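Local coordinates for uncharacterized protein (Bacteroides ovatus, PDB 4E6F), which is of unknown function but contains a DUF4468 domain, a family with a TBP-like fold, at residues A[98-103]-A[111-116]; A[62-67]-A[74-79]; A[11-16]-A[142-147]; A[131-136]-A[150-155]. One frame throughout, in Å; residues are numbered along the deposited sequence.

Contact 1: residues A[98-103]-A[111-116]. With EDO (1,2-ethanediol), chain E.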
loop_
_atom_site.group_PDB
_atom_site.type_symbol
_atom_site.label_atom_id
_atom_site.label_comp_id
_atom_site.label_asym_id
_atom_site.label_seq_id
_atom_site.Cartn_x
_atom_site.Cartn_y
_atom_site.Cartn_z
ATOM N N GLN A 98 -4.660 5.580 -3.067
ATOM C CA GLN A 98 -5.241 5.082 -4.298
ATOM C C GLN A 98 -4.542 3.784 -4.652
ATOM O O GLN A 98 -3.322 3.666 -4.476
ATOM C CB GLN A 98 -5.068 6.113 -5.421
ATOM C CG GLN A 98 -5.621 5.624 -6.769
ATOM C CD GLN A 98 -5.668 6.717 -7.816
ATOM O OE1 GLN A 98 -6.062 7.860 -7.531
ATOM N NE2 GLN A 98 -5.287 6.358 -9.051
ATOM N N ILE A 99 -5.330 2.784 -5.086
ATOM C CA ILE A 99 -4.789 1.514 -5.602
ATOM C C ILE A 99 -4.955 1.590 -7.107
ATOM O O ILE A 99 -6.080 1.797 -7.567
ATOM C CB ILE A 99 -5.515 0.258 -5.063
ATOM C CG1 ILE A 99 -5.673 0.303 -3.544
ATOM C CG2 ILE A 99 -4.763 -1.026 -5.525
ATOM C CD1 ILE A 99 -6.585 -0.869 -2.990
ATOM N N THR A 100 -3.879 1.391 -7.869
ATOM C CA THR A 100 -3.926 1.436 -9.331
ATOM C C THR A 100 -3.430 0.104 -9.843
ATOM O O THR A 100 -2.299 -0.286 -9.527
ATOM C CB THR A 100 -3.100 2.592 -9.847
ATOM O OG1 THR A 100 -3.668 3.802 -9.313
ATOM C CG2 THR A 100 -3.062 2.646 -11.401
ATOM N N VAL A 101 -4.243 -0.575 -10.648
ATOM C CA VAL A 101 -3.903 -1.904 -11.183
ATOM C C VAL A 101 -3.890 -1.839 -12.692
ATOM O O VAL A 101 -4.836 -1.314 -13.288
ATOM C CB VAL A 101 -4.902 -2.979 -10.676
ATOM C CG1 VAL A 101 -4.637 -4.340 -11.332
ATOM C CG2 VAL A 101 -4.828 -3.095 -9.162
ATOM N N THR A 102 -2.802 -2.358 -13.309
ATOM C CA THR A 102 -2.643 -2.383 -14.759
ATOM C C THR A 102 -2.472 -3.857 -15.169
ATOM O O THR A 102 -1.515 -4.512 -14.732
ATOM C CB THR A 102 -1.439 -1.525 -15.176
ATOM O OG1 THR A 102 -1.603 -0.194 -14.660
ATOM C CG2 THR A 102 -1.280 -1.456 -16.711
ATOM N N CYS A 103 -3.404 -4.364 -15.960
ATOM C CA CYS A 103 -3.442 -5.758 -16.419
ATOM C C CYS A 103 -3.033 -5.834 -17.874
ATOM O O CYS A 103 -3.533 -5.075 -18.706
ATOM C CB CYS A 103 -4.833 -6.365 -16.224
ATOM S SG CYS A 103 -5.551 -6.091 -14.577
ATOM N N GLU A 111 -0.073 -0.797 -7.959
ATOM C CA GLU A 111 0.550 0.365 -7.367
ATOM C C GLU A 111 -0.285 0.934 -6.243
ATOM O O GLU A 111 -1.518 1.006 -6.355
ATOM C CB GLU A 111 0.761 1.465 -8.423
ATOM C CG GLU A 111 1.753 1.039 -9.496
ATOM C CD GLU A 111 1.830 1.982 -10.683
ATOM O OE1 GLU A 111 0.825 2.118 -11.418
ATOM O OE2 GLU A 111 2.898 2.604 -10.864
ATOM N N LEU A 112 0.403 1.362 -5.163
ATOM C CA LEU A 112 -0.232 2.026 -4.033
ATOM C C LEU A 112 0.339 3.436 -4.008
ATOM O O LEU A 112 1.553 3.613 -3.836
ATOM C CB LEU A 112 0.017 1.260 -2.718
ATOM C CG LEU A 112 -0.558 1.903 -1.473
ATOM C CD1 LEU A 112 -2.079 1.779 -1.448
ATOM C CD2 LEU A 112 0.028 1.269 -0.212
ATOM N N GLU A 113 -0.509 4.419 -4.259
ATOM C CA GLU A 113 -0.042 5.794 -4.405
ATOM C C GLU A 113 -0.975 6.821 -3.793
ATOM O O GLU A 113 -1.997 6.463 -3.208
ATOM C CB GLU A 113 0.145 6.089 -5.902
ATOM C CG GLU A 113 -1.107 5.856 -6.750
ATOM C CD GLU A 113 -0.947 6.196 -8.218
ATOM O OE1 GLU A 113 -0.036 6.983 -8.559
ATOM O OE2 GLU A 113 -1.717 5.651 -9.038
ATOM N N LYS A 114 -0.591 8.117 -3.899
ATOM C CA LYS A 114 -1.361 9.239 -3.372
ATOM C C LYS A 114 -1.670 9.007 -1.877
ATOM O O LYS A 114 -2.805 9.180 -1.422
ATOM C CB LYS A 114 -2.646 9.458 -4.202
ATOM C CG LYS A 114 -2.334 9.770 -5.658
ATOM C CD LYS A 114 -3.635 9.987 -6.410
ATOM C CE LYS A 114 -3.403 10.170 -7.875
ATOM N NZ LYS A 114 -4.711 10.379 -8.565
ATOM N N ILE A 115 -0.641 8.603 -1.136
ATOM C CA ILE A 115 -0.775 8.274 0.279
ATOM C C ILE A 115 -0.684 9.524 1.130
ATOM O O ILE A 115 0.299 10.271 1.039
ATOM C CB ILE A 115 0.313 7.265 0.684
ATOM C CG1 ILE A 115 0.191 5.973 -0.172
ATOM C CG2 ILE A 115 0.254 6.971 2.224
ATOM C CD1 ILE A 115 1.375 5.049 -0.108
ATOM N N ARG A 116 -1.704 9.732 1.969
ATOM C CA ARG A 116 -1.719 10.865 2.881
ATOM C C ARG A 116 -2.311 10.424 4.197
ATOM O O ARG A 116 -3.227 9.596 4.246
ATOM C CB ARG A 116 -2.473 12.067 2.286
ATOM C CG ARG A 116 -3.916 11.792 1.967
ATOM C CD ARG A 116 -4.597 13.001 1.326
ATOM N NE ARG A 116 -5.942 12.642 0.879
ATOM C CZ ARG A 116 -7.017 12.649 1.658
ATOM N NH1 ARG A 116 -6.924 13.033 2.927
ATOM N NH2 ARG A 116 -8.191 12.267 1.178
HETATM C C1 EDO E . -6.392 9.732 -1.759
HETATM O O1 EDO E . -5.677 8.783 -2.538
HETATM C C2 EDO E . -7.885 9.321 -1.660
HETATM O O2 EDO E . -8.029 8.044 -1.030
HETATM O O HOH W 1 -0.728 -0.094 -12.054
#

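Contact 2: residues A[62-67]-A[74-79]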
loop_
_atom_site.group_PDB
_atom_site.type_symbol
_atom_site.label_atom_id
_atom_site.label_comp_id
_atom_site.label_asym_id
_atom_site.label_seq_id
_atom_site.Cartn_x
_atom_site.Cartn_y
_atom_site.Cartn_z
ATOM N N ARG A 62 -13.715 2.589 -2.338
ATOM C CA ARG A 62 -14.482 2.051 -3.456
ATOM C C ARG A 62 -13.658 2.080 -4.740
ATOM O O ARG A 62 -12.699 2.885 -4.864
ATOM C CB ARG A 62 -15.763 2.913 -3.670
ATOM C CG ARG A 62 -15.437 4.414 -3.847
ATOM C CD ARG A 62 -16.669 5.266 -4.059
ATOM N NE ARG A 62 -17.471 5.249 -2.839
ATOM C CZ ARG A 62 -18.760 5.540 -2.802
ATOM N NH1 ARG A 62 -19.392 5.921 -3.905
ATOM N NH2 ARG A 62 -19.428 5.472 -1.658
ATOM N N ILE A 63 -14.058 1.249 -5.722
ATOM C CA ILE A 63 -13.457 1.328 -7.054
ATOM C C ILE A 63 -14.022 2.586 -7.695
ATOM O O ILE A 63 -15.242 2.794 -7.651
ATOM C CB ILE A 63 -13.791 0.089 -7.896
ATOM C CG1 ILE A 63 -13.215 -1.177 -7.229
ATOM C CG2 ILE A 63 -13.233 0.258 -9.336
ATOM C CD1 ILE A 63 -13.475 -2.467 -8.000
ATOM N N VAL A 64 -13.159 3.415 -8.326
ATOM C CA VAL A 64 -13.667 4.647 -8.955
ATOM C C VAL A 64 -13.436 4.693 -10.474
ATOM O O VAL A 64 -14.021 5.555 -11.161
ATOM C CB VAL A 64 -13.050 5.920 -8.302
ATOM C CG1 VAL A 64 -13.445 6.032 -6.827
ATOM C CG2 VAL A 64 -11.512 5.925 -8.432
ATOM N N PHE A 65 -12.604 3.774 -10.999
ATOM C CA PHE A 65 -12.288 3.766 -12.419
ATOM C C PHE A 65 -12.019 2.352 -12.880
ATOM O O PHE A 65 -11.289 1.605 -12.199
ATOM C CB PHE A 65 -10.995 4.620 -12.664
ATOM C CG PHE A 65 -10.500 4.653 -14.095
ATOM C CD1 PHE A 65 -9.763 3.594 -14.627
ATOM C CD2 PHE A 65 -10.754 5.752 -14.912
ATOM C CE1 PHE A 65 -9.328 3.617 -15.962
ATOM C CE2 PHE A 65 -10.290 5.791 -16.236
ATOM C CZ PHE A 65 -9.594 4.714 -16.761
ATOM N N SER A 66 -12.517 2.013 -14.062
ATOM C CA SER A 66 -12.119 0.765 -14.693
ATOM C C SER A 66 -12.281 0.894 -16.202
ATOM O O SER A 66 -13.298 1.415 -16.689
ATOM C CB SER A 66 -12.873 -0.433 -14.116
ATOM O OG SER A 66 -14.264 -0.368 -14.384
ATOM N N ASP A 67 -11.243 0.495 -16.940
ATOM C CA ASP A 67 -11.286 0.476 -18.397
ATOM C C ASP A 67 -10.957 -0.954 -18.815
ATOM O O ASP A 67 -9.791 -1.386 -18.723
ATOM C CB ASP A 67 -10.342 1.499 -19.035
ATOM C CG ASP A 67 -10.412 1.479 -20.570
ATOM O OD1 ASP A 67 -10.514 0.374 -21.153
ATOM O OD2 ASP A 67 -10.305 2.539 -21.170
ATOM N N ALA A 74 -8.792 1.504 -10.935
ATOM C CA ALA A 74 -8.301 2.303 -9.820
ATOM C C ALA A 74 -9.366 2.423 -8.762
ATOM O O ALA A 74 -10.552 2.576 -9.069
ATOM C CB ALA A 74 -7.850 3.684 -10.264
ATOM N N GLY A 75 -8.922 2.393 -7.515
ATOM C CA GLY A 75 -9.834 2.563 -6.395
ATOM C C GLY A 75 -9.221 3.473 -5.366
ATOM O O GLY A 75 -8.004 3.717 -5.382
ATOM N N VAL A 76 -10.057 3.994 -4.487
ATOM C CA VAL A 76 -9.576 4.810 -3.381
ATOM C C VAL A 76 -9.933 4.108 -2.087
ATOM O O VAL A 76 -10.931 3.398 -2.023
ATOM C CB VAL A 76 -10.078 6.267 -3.414
ATOM C CG1 VAL A 76 -9.569 6.953 -4.697
ATOM C CG2 VAL A 76 -11.614 6.346 -3.303
ATOM N N GLY A 77 -9.097 4.288 -1.083
ATOM C CA GLY A 77 -9.328 3.653 0.202
ATOM C C GLY A 77 -9.006 4.562 1.363
ATOM O O GLY A 77 -8.208 5.506 1.250
ATOM N N GLU A 78 -9.608 4.228 2.498
ATOM C CA GLU A 78 -9.391 4.955 3.740
ATOM C C GLU A 78 -9.411 3.938 4.861
ATOM O O GLU A 78 -10.348 3.135 4.960
ATOM C CB GLU A 78 -10.470 6.022 3.933
ATOM C CG GLU A 78 -10.273 6.816 5.218
ATOM C CD GLU A 78 -11.364 7.847 5.401
ATOM O OE1 GLU A 78 -11.356 8.860 4.667
ATOM O OE2 GLU A 78 -12.232 7.638 6.278
ATOM N N GLU A 79 -8.361 3.938 5.680
ATOM C CA GLU A 79 -8.261 2.983 6.792
ATOM C C GLU A 79 -7.557 3.583 7.967
ATOM O O GLU A 79 -6.864 4.594 7.820
ATOM C CB GLU A 79 -7.417 1.760 6.374
ATOM C CG GLU A 79 -8.016 0.839 5.336
ATOM C CD GLU A 79 -7.091 -0.311 4.998
ATOM O OE1 GLU A 79 -6.676 -1.049 5.923
ATOM O OE2 GLU A 79 -6.794 -0.487 3.798
#

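Contact 3: residues A[11-16]-A[142-147]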
loop_
_atom_site.group_PDB
_atom_site.type_symbol
_atom_site.label_atom_id
_atom_site.label_comp_id
_atom_site.label_asym_id
_atom_site.label_seq_id
_atom_site.Cartn_x
_atom_site.Cartn_y
_atom_site.Cartn_z
ATOM N N THR A 11 15.908 -4.171 8.811
ATOM C CA THR A 11 16.489 -4.443 7.496
ATOM C C THR A 11 15.491 -4.145 6.346
ATOM O O THR A 11 15.866 -3.530 5.355
ATOM C CB THR A 11 16.935 -5.928 7.447
ATOM O OG1 THR A 11 17.922 -6.150 8.459
ATOM C CG2 THR A 11 17.476 -6.346 6.089
ATOM N N ARG A 12 14.227 -4.566 6.499
ATOM C CA ARG A 12 13.182 -4.419 5.483
ATOM C C ARG A 12 12.943 -2.953 5.102
ATOM O O ARG A 12 12.608 -2.660 3.960
ATOM C CB ARG A 12 11.844 -5.008 6.035
ATOM C CG ARG A 12 10.546 -4.636 5.256
ATOM C CD ARG A 12 10.556 -5.380 3.957
ATOM N NE ARG A 12 9.513 -4.996 3.003
ATOM C CZ ARG A 12 9.701 -4.203 1.955
ATOM N NH1 ARG A 12 10.842 -3.541 1.810
ATOM N NH2 ARG A 12 8.739 -4.046 1.057
ATOM N N TYR A 13 13.107 -2.048 6.061
ATOM C CA TYR A 13 12.680 -0.650 5.928
ATOM C C TYR A 13 13.754 0.345 5.459
ATOM O O TYR A 13 13.496 1.557 5.430
ATOM C CB TYR A 13 12.126 -0.210 7.293
ATOM C CG TYR A 13 11.102 -1.185 7.834
ATOM C CD1 TYR A 13 9.872 -1.362 7.202
ATOM C CD2 TYR A 13 11.377 -1.963 8.960
ATOM C CE1 TYR A 13 8.932 -2.268 7.688
ATOM C CE2 TYR A 13 10.440 -2.869 9.458
ATOM C CZ TYR A 13 9.239 -3.054 8.792
ATOM O OH TYR A 13 8.319 -3.944 9.308
ATOM N N LEU A 14 14.913 -0.137 5.055
ATOM C CA LEU A 14 16.001 0.761 4.706
ATOM C C LEU A 14 15.998 1.093 3.186
ATOM O O LEU A 14 14.934 1.372 2.641
ATOM C CB LEU A 14 17.343 0.216 5.246
ATOM C CG LEU A 14 17.303 -0.119 6.752
ATOM C CD1 LEU A 14 18.634 -0.700 7.228
ATOM C CD2 LEU A 14 16.930 1.106 7.607
ATOM N N VAL A 15 17.169 1.128 2.529
ATOM C CA VAL A 15 17.354 1.466 1.113
ATOM C C VAL A 15 16.281 0.766 0.214
ATOM O O VAL A 15 16.112 -0.451 0.317
ATOM C CB VAL A 15 18.800 1.057 0.688
ATOM C CG1 VAL A 15 19.018 1.231 -0.808
ATOM C CG2 VAL A 15 19.849 1.845 1.476
ATOM N N GLY A 16 15.543 1.553 -0.574
ATOM C CA GLY A 16 14.537 1.045 -1.509
ATOM C C GLY A 16 13.165 0.669 -0.964
ATOM O O GLY A 16 12.279 0.299 -1.744
ATOM N N THR A 142 21.212 3.588 7.383
ATOM C CA THR A 142 21.403 2.391 8.217
ATOM C C THR A 142 20.324 2.241 9.278
ATOM O O THR A 142 20.144 1.150 9.838
ATOM C CB THR A 142 22.784 2.407 8.866
ATOM O OG1 THR A 142 22.953 3.628 9.595
ATOM C CG2 THR A 142 23.916 2.211 7.841
ATOM N N LYS A 143 19.627 3.351 9.600
ATOM C CA LYS A 143 18.595 3.312 10.611
ATOM C C LYS A 143 17.457 4.186 10.192
ATOM O O LYS A 143 17.652 5.178 9.494
ATOM C CB LYS A 143 19.119 3.828 11.970
ATOM C CG LYS A 143 20.102 2.919 12.705
ATOM C CD LYS A 143 20.538 3.570 14.037
ATOM C CE LYS A 143 21.522 2.708 14.813
ATOM N NZ LYS A 143 22.148 3.455 15.954
ATOM N N LEU A 144 16.289 3.858 10.701
ATOM C CA LEU A 144 15.119 4.704 10.602
ATOM C C LEU A 144 15.274 5.893 11.543
ATOM O O LEU A 144 15.709 5.708 12.690
ATOM C CB LEU A 144 13.888 3.892 11.019
ATOM C CG LEU A 144 13.461 2.800 10.051
ATOM C CD1 LEU A 144 12.391 1.927 10.682
ATOM C CD2 LEU A 144 12.887 3.418 8.766
ATOM N N VAL A 145 14.893 7.102 11.089
ATOM C CA VAL A 145 14.855 8.292 11.964
ATOM C C VAL A 145 13.845 7.943 13.053
ATOM O O VAL A 145 12.729 7.542 12.725
ATOM C CB VAL A 145 14.496 9.574 11.159
ATOM C CG1 VAL A 145 14.197 10.749 12.089
ATOM C CG2 VAL A 145 15.611 9.949 10.186
ATOM N N ARG A 146 14.247 7.999 14.344
ATOM C CA ARG A 146 13.383 7.442 15.380
ATOM C C ARG A 146 11.972 8.011 15.428
ATOM O O ARG A 146 11.045 7.221 15.611
ATOM C CB ARG A 146 14.014 7.468 16.764
ATOM C CG ARG A 146 14.497 8.808 17.181
ATOM C CD ARG A 146 15.410 8.684 18.388
ATOM N NE ARG A 146 15.905 9.994 18.806
ATOM C CZ ARG A 146 16.905 10.634 18.208
ATOM N NH1 ARG A 146 17.548 10.071 17.181
ATOM N NH2 ARG A 146 17.289 11.822 18.648
ATOM N N GLY A 147 11.808 9.324 15.244
ATOM C CA GLY A 147 10.500 9.968 15.278
ATOM C C GLY A 147 9.605 9.597 14.106
ATOM O O GLY A 147 8.377 9.682 14.203
#

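Contact 4: residues A[131-136]-A[150-155]. With NO3 (nitrate ion), chain C.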
loop_
_atom_site.group_PDB
_atom_site.type_symbol
_atom_site.label_atom_id
_atom_site.label_comp_id
_atom_site.label_asym_id
_atom_site.label_seq_id
_atom_site.Cartn_x
_atom_site.Cartn_y
_atom_site.Cartn_z
ATOM N N ILE A 131 7.676 9.899 4.876
ATOM C CA ILE A 131 8.277 8.547 4.961
ATOM C C ILE A 131 9.352 8.266 3.913
ATOM O O ILE A 131 9.876 7.159 3.870
ATOM C CB ILE A 131 7.186 7.437 4.913
ATOM C CG1 ILE A 131 6.372 7.448 3.583
ATOM C CG2 ILE A 131 6.264 7.555 6.129
ATOM C CD1 ILE A 131 5.528 6.185 3.391
ATOM N N THR A 132 9.654 9.233 3.056
ATOM C CA THR A 132 10.705 9.069 2.053
ATOM C C THR A 132 12.084 9.000 2.715
ATOM O O THR A 132 12.245 9.465 3.853
ATOM C CB THR A 132 10.681 10.226 1.066
ATOM O OG1 THR A 132 10.709 11.455 1.799
ATOM C CG2 THR A 132 9.467 10.169 0.135
ATOM N N ASP A 133 13.073 8.436 2.009
ATOM C CA ASP A 133 14.442 8.329 2.560
ATOM C C ASP A 133 14.959 9.664 3.090
ATOM O O ASP A 133 15.595 9.705 4.147
ATOM C CB ASP A 133 15.418 7.831 1.474
ATOM C CG ASP A 133 15.236 6.398 1.025
ATOM O OD1 ASP A 133 14.285 5.727 1.509
ATOM O OD2 ASP A 133 16.061 5.925 0.208
ATOM N N LYS A 134 14.698 10.755 2.342
ATOM C CA LYS A 134 15.164 12.104 2.671
ATOM C C LYS A 134 14.820 12.484 4.111
ATOM O O LYS A 134 15.643 13.101 4.800
ATOM C CB LYS A 134 14.542 13.120 1.681
ATOM C CG LYS A 134 15.051 14.550 1.824
ATOM C CD LYS A 134 14.278 15.476 0.891
ATOM C CE LYS A 134 14.531 16.933 1.187
ATOM N NZ LYS A 134 13.769 17.811 0.263
ATOM N N TYR A 135 13.608 12.131 4.568
ATOM C CA TYR A 135 13.171 12.497 5.918
ATOM C C TYR A 135 13.274 11.377 6.938
ATOM O O TYR A 135 13.508 11.665 8.110
ATOM C CB TYR A 135 11.707 12.968 5.873
ATOM C CG TYR A 135 11.543 14.195 5.007
ATOM C CD1 TYR A 135 11.921 15.454 5.469
ATOM C CD2 TYR A 135 11.067 14.093 3.702
ATOM C CE1 TYR A 135 11.836 16.580 4.653
ATOM C CE2 TYR A 135 10.975 15.213 2.876
ATOM C CZ TYR A 135 11.346 16.456 3.362
ATOM O OH TYR A 135 11.257 17.563 2.557
ATOM N N ALA A 136 13.078 10.117 6.506
ATOM C CA ALA A 136 12.888 8.991 7.415
ATOM C C ALA A 136 14.075 8.039 7.584
ATOM O O ALA A 136 13.981 7.109 8.386
ATOM C CB ALA A 136 11.660 8.204 6.988
ATOM N N LYS A 150 7.720 4.792 13.150
ATOM C CA LYS A 150 6.397 4.157 13.176
ATOM C C LYS A 150 5.662 4.389 11.863
ATOM O O LYS A 150 4.986 3.490 11.377
ATOM C CB LYS A 150 5.556 4.624 14.377
ATOM C CG LYS A 150 5.102 6.091 14.347
ATOM C CD LYS A 150 4.452 6.441 15.688
ATOM C CE LYS A 150 3.815 7.813 15.592
ATOM N NZ LYS A 150 3.288 8.276 16.923
ATOM N N TRP A 151 5.813 5.585 11.280
ATOM C CA TRP A 151 5.184 5.930 10.010
ATOM C C TRP A 151 5.735 5.083 8.869
ATOM O O TRP A 151 4.966 4.521 8.089
ATOM C CB TRP A 151 5.423 7.415 9.704
ATOM C CG TRP A 151 4.832 8.310 10.750
ATOM C CD1 TRP A 151 5.448 8.790 11.868
ATOM C CD2 TRP A 151 3.476 8.752 10.814
ATOM N NE1 TRP A 151 4.564 9.536 12.613
ATOM C CE2 TRP A 151 3.341 9.527 11.988
ATOM C CE3 TRP A 151 2.369 8.622 9.962
ATOM C CZ2 TRP A 151 2.129 10.143 12.343
ATOM C CZ3 TRP A 151 1.171 9.217 10.312
ATOM C CH2 TRP A 151 1.053 9.960 11.500
ATOM N N ARG A 152 7.061 4.998 8.772
ATOM C CA ARG A 152 7.688 4.265 7.679
ATOM C C ARG A 152 7.471 2.744 7.833
ATOM O O ARG A 152 7.090 2.079 6.857
ATOM C CB ARG A 152 9.169 4.617 7.599
ATOM C CG ARG A 152 9.887 3.861 6.470
ATOM C CD ARG A 152 11.059 4.672 5.948
ATOM N NE ARG A 152 11.944 3.886 5.069
ATOM C CZ ARG A 152 12.565 4.377 4.002
ATOM N NH1 ARG A 152 12.300 5.605 3.577
ATOM N NH2 ARG A 152 13.407 3.620 3.312
ATOM N N ARG A 153 7.692 2.185 9.043
ATOM C CA ARG A 153 7.453 0.753 9.219
ATOM C C ARG A 153 6.016 0.358 8.890
ATOM O O ARG A 153 5.796 -0.632 8.181
ATOM C CB ARG A 153 7.705 0.325 10.675
ATOM C CG ARG A 153 9.150 0.262 11.079
ATOM C CD ARG A 153 9.293 -0.544 12.369
ATOM N NE ARG A 153 10.582 -0.283 13.007
ATOM C CZ ARG A 153 10.791 0.597 13.988
ATOM N NH1 ARG A 153 9.776 1.281 14.510
ATOM N NH2 ARG A 153 12.010 0.771 14.477
ATOM N N LYS A 154 5.042 1.053 9.497
ATOM C CA LYS A 154 3.651 0.629 9.345
ATOM C C LYS A 154 3.147 0.852 7.922
ATOM O O LYS A 154 2.310 0.061 7.468
ATOM C CB LYS A 154 2.746 1.274 10.409
ATOM C CG LYS A 154 3.106 0.830 11.842
ATOM C CD LYS A 154 3.000 -0.666 12.061
ATOM C CE LYS A 154 3.114 -1.061 13.517
ATOM N NZ LYS A 154 4.517 -1.355 13.923
ATOM N N THR A 155 3.664 1.870 7.203
ATOM C CA THR A 155 3.219 2.065 5.812
ATOM C C THR A 155 3.835 0.976 4.911
ATOM O O THR A 155 3.144 0.409 4.057
ATOM C CB THR A 155 3.531 3.471 5.284
ATOM O OG1 THR A 155 2.977 4.424 6.201
ATOM C CG2 THR A 155 2.924 3.706 3.879
HETATM N N NO3 C . 6.193 1.290 15.258
HETATM O O1 NO3 C . 6.969 1.921 15.961
HETATM O O2 NO3 C . 6.554 0.559 14.364
HETATM O O3 NO3 C . 4.888 1.436 15.480
#

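Contact 1: residues A[98-103]-A[111-116]
Four main-chain hydrogen bonds join strands 98-103 and 111-116, in two reciprocal pairs. Gln98 and Glu113 exchange one pair, Gln98 N reaching Glu113 O at 2.8 Å and Glu113 N returning almost straight to Gln98 O (175° at the hydrogen). Thr100 and Glu111 exchange the other, with both donors in the plane of the carbonyl they meet. Between them Ile99 and Leu112 form a non-hydrogen-bonded pair, where Ile99 CA lies 3.4 Å from Glu111 O in a CA-H...O contact.

The polar side chains form a chain of bonds on the face of Gln98, Thr100 and Glu113. Thr100 OG1 donates to the anti lone pair of Glu113 OE2 at 2.7 Å and accepts, at 3.0 Å, from Gln98 NE2, which keeps it near its own amide plane. The other end of that amide, Gln98 OE1, takes a bond from Lys114 NZ, which sits 34° above the carbonyl plane; the extended lysine runs alongside the glutamine to get there. With OE1 accepting and NE2 donating, its flip is well determined. A water also donates to Glu111 OE1.

Apolar contact belongs to the other face, where Ile99 CG1 and Leu112 CD1 approach only to 4.4 Å, and helix 149-169 packs on both through Met162. This is an antiparallel beta hairpin, strands 90-104 and 107-119, in the sheet of the TBP-like domain, with one polar face and one helix-covered face.

Contact 2: residues A[62-67]-A[74-79]
Ala74 O is gripped by two backbone N-H groups in succession, Val64 N at 2.8 Å and Phe65 N at 3.1 Å, both lying in the plane of its carbonyl. That shared acceptor defines a classic beta bulge: Val64 and Phe65 together face Ala74, and the register slips by one residue between the Ile63-Gly75 and Phe65-Ala74 pairs. The bulge interrupts the antiparallel hairpin of strands 62-67 and 72-85 within the TBP-like domain. Ala74 also gives its own N-H to Phe65 O, though from 28° above that carbonyl's plane.

Past the bulge the ladder becomes regular again. Arg62 and Val76 exchange two bonds, N to O each way, with each donor nitrogen in the plane of the carbonyl it meets. Between bulge and ladder the chains come very close, Ile63 CA lying 3.9 Å from Gly75 CA. Gly75 presents only its CA hydrogens to this close approach, while on the same face Ile63 turns its side chain to Met49 and Asp50 of helix 38-54.

On the other side of the hairpin, Phe65 CG is anti to the backbone N (chi1 177°), which carries the ring away from strand 74-79, so that Phe65 meets Ala74 CB through its CB instead. Val64 and Val76 cross at about a right angle, with Val64 CG1 4.0 Å from Val76 CG2.

Contact 3: residues A[11-16]-A[142-147]
Neither segment runs as a helix or strand for long: 11-13 is one short 3-10 turn that opens into loop at Leu14, and 142-147 belongs to the linker leading into helix 149-169. Their nearest alpha carbons, those of Leu14 and Thr142, are 6.6 Å apart, and no hydrogen bond passes between the two. This is loop-on-loop packing at the surface, by which the N-terminal arm rests on the linker between helices 133-136 and 149-169.

Two leucines make the join from opposite segments. Leu144 has CG anti to its carbonyl carbon (chi1 -70°), and this swings both methyls to Tyr13, where CD1 and CD2 each lie 4.0 Å from Tyr13 CB. The leucine therefore meets the root of the tyrosine, while the phenol leads away and bonds through OH to Asp157. On the ring itself, the neighbouring Arg12 lays its CG 3.7 Å above one face, toward the rim, and its guanidinium goes on to a salt bridge with Asp160. Polar links of the arm thus run to helix 149-169, which also reaches Tyr13 O through Arg152 NE.

Leu14 packs in the reverse sense, an apolar fork against peptide backbone. Its CB points toward 142-147, chi2 is extended at 178°, and both methyls lie over the same side of the Thr142 peptide group, with Leu14 CD1 3.5 Å from Thr142 O.

Contact 4: residues A[131-136]-A[150-155]
A buried arginine joins the start of the short helix 133-136 to the long C-terminal helix 149-169. Arg152 leaves its helix with CG anti to the backbone N (chi1 179°) and stays extended as far as NE, so that its guanidinium arrives edge-on at 131-136. There it holds Asp133 end-on in a salt bridge. NH1 and NH2 both donate to the single oxygen OD1 of Asp133, each at 2.9 Å and nearly in the guanidinium plane; NH1 comes along the anti lone pair, NH2 from above the carboxylate plane, and the two flat groups are turned 40° apart. The same NH1 also gives a hydrogen bond of 2.9 Å to Ile131 O, in the plane of that carbonyl.

Apolar contacts lie beside the charged ones. Ala136 CB lies 3.7 Å from Arg152 CD. The Ile131 side chain crosses those of Trp151 and Thr155 at about a right angle, its CG2 against Trp151 CB and its CD1 3.6 Å from Thr155 CG2. Thr155 OG1 turns back within its own helix to donate to Trp151 O.

Beyond the pair, Arg152 NE bonds to Tyr13 O, while Asp133 OD2 makes a salt bridge to Lys141. Asp133 therefore has a cationic partner at each oxygen, which would be expected to keep it ionised, and the carboxylate should offset part of the cost of burying the Arg152 charge.

Overall arrangement
The N-terminal arm at 11-16 opens contact 3, whose loop closes only at 142-147, so the whole TBP-like sheet lies within it. Nested inside and in series come the hairpin of contact 2, closed at 74-79, and that of contact 1, closed at 111-116. They adjoin through neighbouring strands 72-85 and 90-104, where Ile99 N lies 2.8 Å from Gly75 O. Contact 4 starts at 131-136, before contact 3 has closed, and ends at 150-155, so these two cross. They touch, with centres about 8 Å apart, and gather arm, linker and C-terminal helix across the chain's centre from contact 2.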